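Side-chain contacts in nucleoside-diphosphate sugar epimerase (SulA family) (Corynebacterium glutamicum, PDB 3OH8), which probably acts as an NAD(P)-dependent epimerase on nucleoside-diphosphate sugars through a Rossmann-type domain: residues M15-H20 / S67-G72; T21-V26 / I39-R44. All coordinates share one frame; numbering follows the deposited sequence.

Interaction 1 of 2, residues M15-H20 / S67-G72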
loop_
_atom_site.group_PDB
_atom_site.type_symbol
_atom_site.label_atom_id
_atom_site.label_comp_id
_atom_site.label_asym_id
_atom_site.label_seq_id
_atom_site.Cartn_x
_atom_site.Cartn_y
_atom_site.Cartn_z
HETATM N N MSE A 15 2.111 7.579 20.014
HETATM C CA MSE A 15 2.120 7.666 18.549
HETATM C C MSE A 15 1.495 6.413 17.934
HETATM O O MSE A 15 0.706 6.488 16.982
HETATM C CB MSE A 15 3.559 7.864 18.035
HETATM C CG MSE A 15 3.761 7.742 16.491
HETATM SE SE MSE A 15 5.492 8.015 15.969
HETATM C CE MSE A 15 5.893 9.499 16.904
ATOM N N VAL A 16 1.866 5.252 18.455
ATOM C CA VAL A 16 1.357 3.997 17.903
ATOM C C VAL A 16 -0.154 3.881 18.074
ATOM O O VAL A 16 -0.878 3.547 17.130
ATOM C CB VAL A 16 2.052 2.784 18.543
ATOM C CG1 VAL A 16 1.460 1.486 18.017
ATOM C CG2 VAL A 16 3.547 2.839 18.272
ATOM N N TRP A 17 -0.635 4.180 19.274
ATOM C CA TRP A 17 -2.069 4.172 19.538
ATOM C C TRP A 17 -2.778 5.133 18.598
ATOM O O TRP A 17 -3.778 4.792 17.939
ATOM C CB TRP A 17 -2.330 4.597 20.982
ATOM C CG TRP A 17 -3.781 4.770 21.263
ATOM C CD1 TRP A 17 -4.497 5.932 21.211
ATOM C CD2 TRP A 17 -4.706 3.736 21.611
ATOM N NE1 TRP A 17 -5.817 5.684 21.518
ATOM C CE2 TRP A 17 -5.969 4.343 21.767
ATOM C CE3 TRP A 17 -4.589 2.355 21.802
ATOM C CZ2 TRP A 17 -7.105 3.616 22.111
ATOM C CZ3 TRP A 17 -5.723 1.632 22.149
ATOM C CH2 TRP A 17 -6.963 2.267 22.304
ATOM N N ASP A 18 -2.247 6.346 18.545
ATOM C CA ASP A 18 -2.804 7.402 17.721
ATOM C C ASP A 18 -3.013 6.930 16.286
ATOM O O ASP A 18 -4.045 7.196 15.671
ATOM C CB ASP A 18 -1.828 8.564 17.701
ATOM C CG ASP A 18 -2.511 9.881 17.846
ATOM O OD1 ASP A 18 -2.540 10.381 18.994
ATOM O OD2 ASP A 18 -3.016 10.403 16.822
ATOM N N TRP A 19 -2.014 6.236 15.756
ATOM C CA TRP A 19 -2.055 5.758 14.366
ATOM C C TRP A 19 -3.271 4.855 14.118
ATOM O O TRP A 19 -3.921 4.927 13.058
ATOM C CB TRP A 19 -0.739 5.034 14.057
ATOM C CG TRP A 19 -0.575 4.555 12.629
ATOM C CD1 TRP A 19 0.096 5.182 11.618
ATOM C CD2 TRP A 19 -1.076 3.330 12.085
ATOM N NE1 TRP A 19 0.037 4.420 10.467
ATOM C CE2 TRP A 19 -0.676 3.283 10.730
ATOM C CE3 TRP A 19 -1.836 2.276 12.609
ATOM C CZ2 TRP A 19 -1.006 2.211 9.898
ATOM C CZ3 TRP A 19 -2.161 1.217 11.785
ATOM C CH2 TRP A 19 -1.748 1.190 10.441
ATOM N N HIS A 20 -3.580 4.008 15.097
ATOM C CA HIS A 20 -4.713 3.080 15.001
ATOM C C HIS A 20 -6.076 3.779 15.060
ATOM O O HIS A 20 -7.076 3.235 14.581
ATOM C CB HIS A 20 -4.645 2.013 16.107
ATOM C CG HIS A 20 -3.568 0.998 15.905
ATOM N ND1 HIS A 20 -2.243 1.244 16.208
ATOM C CD2 HIS A 20 -3.615 -0.279 15.447
ATOM C CE1 HIS A 20 -1.525 0.171 15.935
ATOM N NE2 HIS A 20 -2.335 -0.764 15.456
ATOM N N SER A 67 -16.383 -3.100 26.439
ATOM C CA SER A 67 -15.847 -3.772 27.614
ATOM C C SER A 67 -14.376 -4.128 27.428
ATOM O O SER A 67 -13.675 -4.400 28.399
ATOM C CB SER A 67 -16.659 -5.029 27.938
ATOM O OG SER A 67 -16.353 -6.084 27.042
ATOM N N GLY A 68 -13.912 -4.124 26.179
ATOM C CA GLY A 68 -12.531 -4.462 25.887
ATOM C C GLY A 68 -11.731 -3.255 25.435
ATOM O O GLY A 68 -10.770 -3.363 24.658
ATOM N N PHE A 69 -12.136 -2.091 25.921
ATOM C CA PHE A 69 -11.466 -0.850 25.583
ATOM C C PHE A 69 -10.820 -0.223 26.818
ATOM O O PHE A 69 -11.429 -0.165 27.881
ATOM C CB PHE A 69 -12.465 0.129 24.987
ATOM C CG PHE A 69 -11.873 1.465 24.651
ATOM C CD1 PHE A 69 -11.100 1.628 23.503
ATOM C CD2 PHE A 69 -12.092 2.560 25.470
ATOM C CE1 PHE A 69 -10.563 2.858 23.183
ATOM C CE2 PHE A 69 -11.545 3.801 25.160
ATOM C CZ PHE A 69 -10.783 3.951 24.016
ATOM N N LEU A 70 -9.579 0.222 26.677
ATOM C CA LEU A 70 -8.959 1.091 27.668
ATOM C C LEU A 70 -8.192 2.142 26.902
ATOM O O LEU A 70 -7.242 1.823 26.182
ATOM C CB LEU A 70 -8.012 0.317 28.585
ATOM C CG LEU A 70 -7.324 1.155 29.675
ATOM C CD1 LEU A 70 -8.327 2.015 30.445
ATOM C CD2 LEU A 70 -6.541 0.272 30.632
ATOM N N ASN A 71 -8.614 3.393 27.040
ATOM C CA ASN A 71 -8.060 4.472 26.236
ATOM C C ASN A 71 -6.535 4.469 26.241
ATOM O O ASN A 71 -5.899 4.576 27.291
ATOM C CB ASN A 71 -8.608 5.836 26.675
ATOM C CG ASN A 71 -8.274 6.948 25.681
ATOM O OD1 ASN A 71 -8.085 8.104 26.065
ATOM N ND2 ASN A 71 -8.199 6.598 24.396
ATOM N N GLY A 72 -5.957 4.326 25.053
ATOM C CA GLY A 72 -4.520 4.344 24.898
ATOM C C GLY A 72 -3.808 3.028 25.153
ATOM O O GLY A 72 -2.595 2.967 24.980
#
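Gly72 lies flat against one face of the Trp17 indole, and this is where the two segments are most tightly packed. Its CA is 3.5 Å from the centroid of the five-membered ring and 19° off the ring normal, a CH-pi contact over the face. The glycine backbone continues across the six-membered ring, with Gly72 N 3.2 Å from Trp17 CZ2 and Gly72 C 3.5 Å from Trp17 CE3. With CG anti to the backbone N (chi1 173°), the indole projects straight out from the helix and meets the end of the loop, chiefly Gly72. The setting is consistent with a helix-grip fold of the START/Bet v 1 type: helix 13-21 follows the first strand of a seven-stranded antiparallel sheet, the long helix 119-139 follows the last, and 67-72 lies in the loop between strands 59-64 and 74-78. Phe96 of that sheet makes an edge-to-face pair with the same indole, and Arg13 hydrogen-bonds to Gly72 O. Away from Gly72 the fit loosens. Phe69 reaches the indole rim with one corner, CE1 lying near the indole plane 3.7 Å from Trp17 CZ2, while the two ring planes are inclined at 51°. The Phe69 ring is partly covered by its own loop, as Asn71 N sits 3.5 Å above its plane near the rim. On the solvent side, Asn71 folds its amide back so that ND2 comes 3.8 Å from Trp17 NE1, the amide standing steeply to the indole. Leu70 contributes just its carbonyl oxygen, 3.9 Å from Trp17 CH2.

Interaction 2 of 2, residues T21-V26 / I39-R44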
loop_
_atom_site.group_PDB
_atom_site.type_symbol
_atom_site.label_atom_id
_atom_site.label_comp_id
_atom_site.label_asym_id
_atom_site.label_seq_id
_atom_site.Cartn_x
_atom_site.Cartn_y
_atom_site.Cartn_z
ATOM N N THR A 21 -6.121 4.982 15.626
ATOM C CA THR A 21 -7.373 5.734 15.701
ATOM C C THR A 21 -7.740 6.449 14.397
ATOM O O THR A 21 -8.869 6.897 14.242
ATOM C CB THR A 21 -7.326 6.809 16.806
ATOM O OG1 THR A 21 -6.482 7.888 16.381
ATOM C CG2 THR A 21 -6.790 6.220 18.119
ATOM N N ARG A 22 -6.801 6.565 13.458
ATOM C CA ARG A 22 -7.047 7.354 12.249
ATOM C C ARG A 22 -7.765 6.590 11.140
ATOM O O ARG A 22 -7.687 5.367 11.062
ATOM C CB ARG A 22 -5.738 7.916 11.697
ATOM C CG ARG A 22 -4.915 8.661 12.731
ATOM C CD ARG A 22 -3.977 9.647 12.081
ATOM N NE ARG A 22 -3.271 10.450 13.074
ATOM C CZ ARG A 22 -1.977 10.327 13.354
ATOM N NH1 ARG A 22 -1.230 9.435 12.709
ATOM N NH2 ARG A 22 -1.427 11.104 14.278
ATOM N N LYS A 23 -8.455 7.328 10.276
ATOM C CA LYS A 23 -9.020 6.748 9.065
ATOM C C LYS A 23 -7.897 6.109 8.265
ATOM O O LYS A 23 -6.762 6.625 8.223
ATOM C CB LYS A 23 -9.725 7.806 8.214
ATOM C CG LYS A 23 -10.973 8.386 8.856
ATOM C CD LYS A 23 -10.781 9.846 9.228
ATOM C CE LYS A 23 -10.882 10.752 8.008
ATOM N NZ LYS A 23 -12.262 10.734 7.458
ATOM N N GLY A 24 -8.208 4.980 7.645
ATOM C CA GLY A 24 -7.221 4.247 6.865
ATOM C C GLY A 24 -6.496 3.141 7.609
ATOM O O GLY A 24 -5.987 2.204 6.983
ATOM N N ALA A 25 -6.440 3.222 8.943
ATOM C CA ALA A 25 -5.642 2.246 9.707
ATOM C C ALA A 25 -6.083 0.802 9.501
ATOM O O ALA A 25 -5.252 -0.106 9.351
ATOM C CB ALA A 25 -5.622 2.599 11.221
ATOM N N VAL A 26 -7.396 0.578 9.501
ATOM C CA VAL A 26 -7.917 -0.766 9.278
ATOM C C VAL A 26 -7.529 -1.266 7.892
ATOM O O VAL A 26 -7.081 -2.410 7.739
ATOM C CB VAL A 26 -9.450 -0.850 9.461
ATOM C CG1 VAL A 26 -9.937 -2.240 9.096
ATOM C CG2 VAL A 26 -9.837 -0.493 10.905
ATOM N N ILE A 39 -15.203 -1.782 4.028
ATOM C CA ILE A 39 -15.925 -0.854 3.176
ATOM C C ILE A 39 -16.445 0.353 3.952
ATOM O O ILE A 39 -16.832 1.356 3.359
ATOM C CB ILE A 39 -17.034 -1.557 2.356
ATOM C CG1 ILE A 39 -17.945 -2.392 3.255
ATOM C CG2 ILE A 39 -16.411 -2.457 1.296
ATOM C CD1 ILE A 39 -18.987 -3.186 2.475
ATOM N N THR A 40 -16.428 0.270 5.277
ATOM C CA THR A 40 -16.763 1.427 6.097
ATOM C C THR A 40 -15.669 1.743 7.123
ATOM O O THR A 40 -14.780 0.933 7.372
ATOM C CB THR A 40 -18.111 1.245 6.831
ATOM O OG1 THR A 40 -17.941 0.371 7.950
ATOM C CG2 THR A 40 -19.153 0.674 5.906
ATOM N N GLN A 41 -15.761 2.925 7.720
ATOM C CA GLN A 41 -14.819 3.369 8.743
ATOM C C GLN A 41 -15.489 3.573 10.105
ATOM O O GLN A 41 -16.264 4.516 10.290
ATOM C CB GLN A 41 -14.161 4.680 8.300
ATOM C CG GLN A 41 -13.151 5.244 9.293
ATOM C CD GLN A 41 -11.871 4.434 9.343
ATOM O OE1 GLN A 41 -11.526 3.874 10.380
ATOM N NE2 GLN A 41 -11.160 4.365 8.215
ATOM N N ALA A 42 -15.186 2.696 11.059
ATOM C CA ALA A 42 -15.646 2.886 12.430
ATOM C C ALA A 42 -15.018 4.141 13.017
ATOM O O ALA A 42 -13.804 4.324 12.963
ATOM C CB ALA A 42 -15.322 1.677 13.287
ATOM N N GLU A 43 -15.860 5.000 13.573
ATOM C CA GLU A 43 -15.445 6.310 14.062
ATOM C C GLU A 43 -14.389 6.234 15.169
ATOM O O GLU A 43 -13.437 7.023 15.189
ATOM C CB GLU A 43 -16.679 7.067 14.558
ATOM C CG GLU A 43 -16.419 8.448 15.129
ATOM C CD GLU A 43 -17.701 9.110 15.614
ATOM O OE1 GLU A 43 -18.684 9.156 14.837
ATOM O OE2 GLU A 43 -17.726 9.582 16.772
ATOM N N ARG A 44 -14.560 5.282 16.081
ATOM C CA ARG A 44 -13.705 5.199 17.260
ATOM C C ARG A 44 -13.371 3.765 17.617
ATOM O O ARG A 44 -14.129 2.856 17.307
ATOM C CB ARG A 44 -14.395 5.851 18.455
ATOM C CG ARG A 44 -14.515 7.349 18.352
ATOM C CD ARG A 44 -15.857 7.807 18.886
ATOM N NE ARG A 44 -16.214 7.147 20.140
ATOM C CZ ARG A 44 -17.452 6.776 20.455
ATOM N NH1 ARG A 44 -18.447 6.993 19.601
ATOM N NH2 ARG A 44 -17.698 6.189 21.618
#
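Gln41 bridges the gap to Lys23 and Gly24 and carries nearly all of this contact. Ahead of it in the loop, Ile39 pairs through its backbone with Ile51, and Thr40 OG1 hydrogen-bonds to Ile51 N. Gln41 then extends CG anti to its backbone N (chi1 -180°) and bends at chi2, bringing the amide down onto the Lys23-Gly24 backbone. Its CG rests 3.8 Å from Lys23 CG where the two side chains cross at about a right angle, and its CD lies 3.7 Å from Lys23 CA. The amide is probably built turned over; if it is reversed, the 3.1 Å between Gly24 N and the atom modelled as Gln41 NE2 may be a hydrogen bond. Gly24 occupies the third position of a type II beta turn closed by Ala25 N to Arg22 O at 3.3 Å, and it is also the N-cap residue of the next helix. Ala42 turns to Thr50 and His64, and beyond the poorly ordered Glu43, Arg44 forms a salt bridge with Asp47. The 21-26 segment thus joins helix 13-21 to helix 25-29, while 39-44 leaves edge strand 37-38 and passes along strands 49-53 and 59-64; Val26, at the start of helix 25-29, packs on Phe52 of strand 49-53.

How the interactions relate
Both contacts tie the helical connection after the first strand to loops of the antiparallel sheet, and neither is a true core contact: interaction 1 is a surface contact, interaction 2 partly buried. Interaction 1 is mainly aromatic, a helix side chain receiving the loop between two sheet strands, whereas interaction 2 is largely a polar side chain laid on a turn backbone. Glycine matters in both, as a ring-covering backbone in one and as turn and N-cap residue in the other. Their centres lie about 13 Å apart, and consecutive helices 13-21 and 25-29 link them, with Trp19 O 3.4 Å from Ala25 CB. Along the chain, interaction 2 is nested within the loop closed by interaction 1.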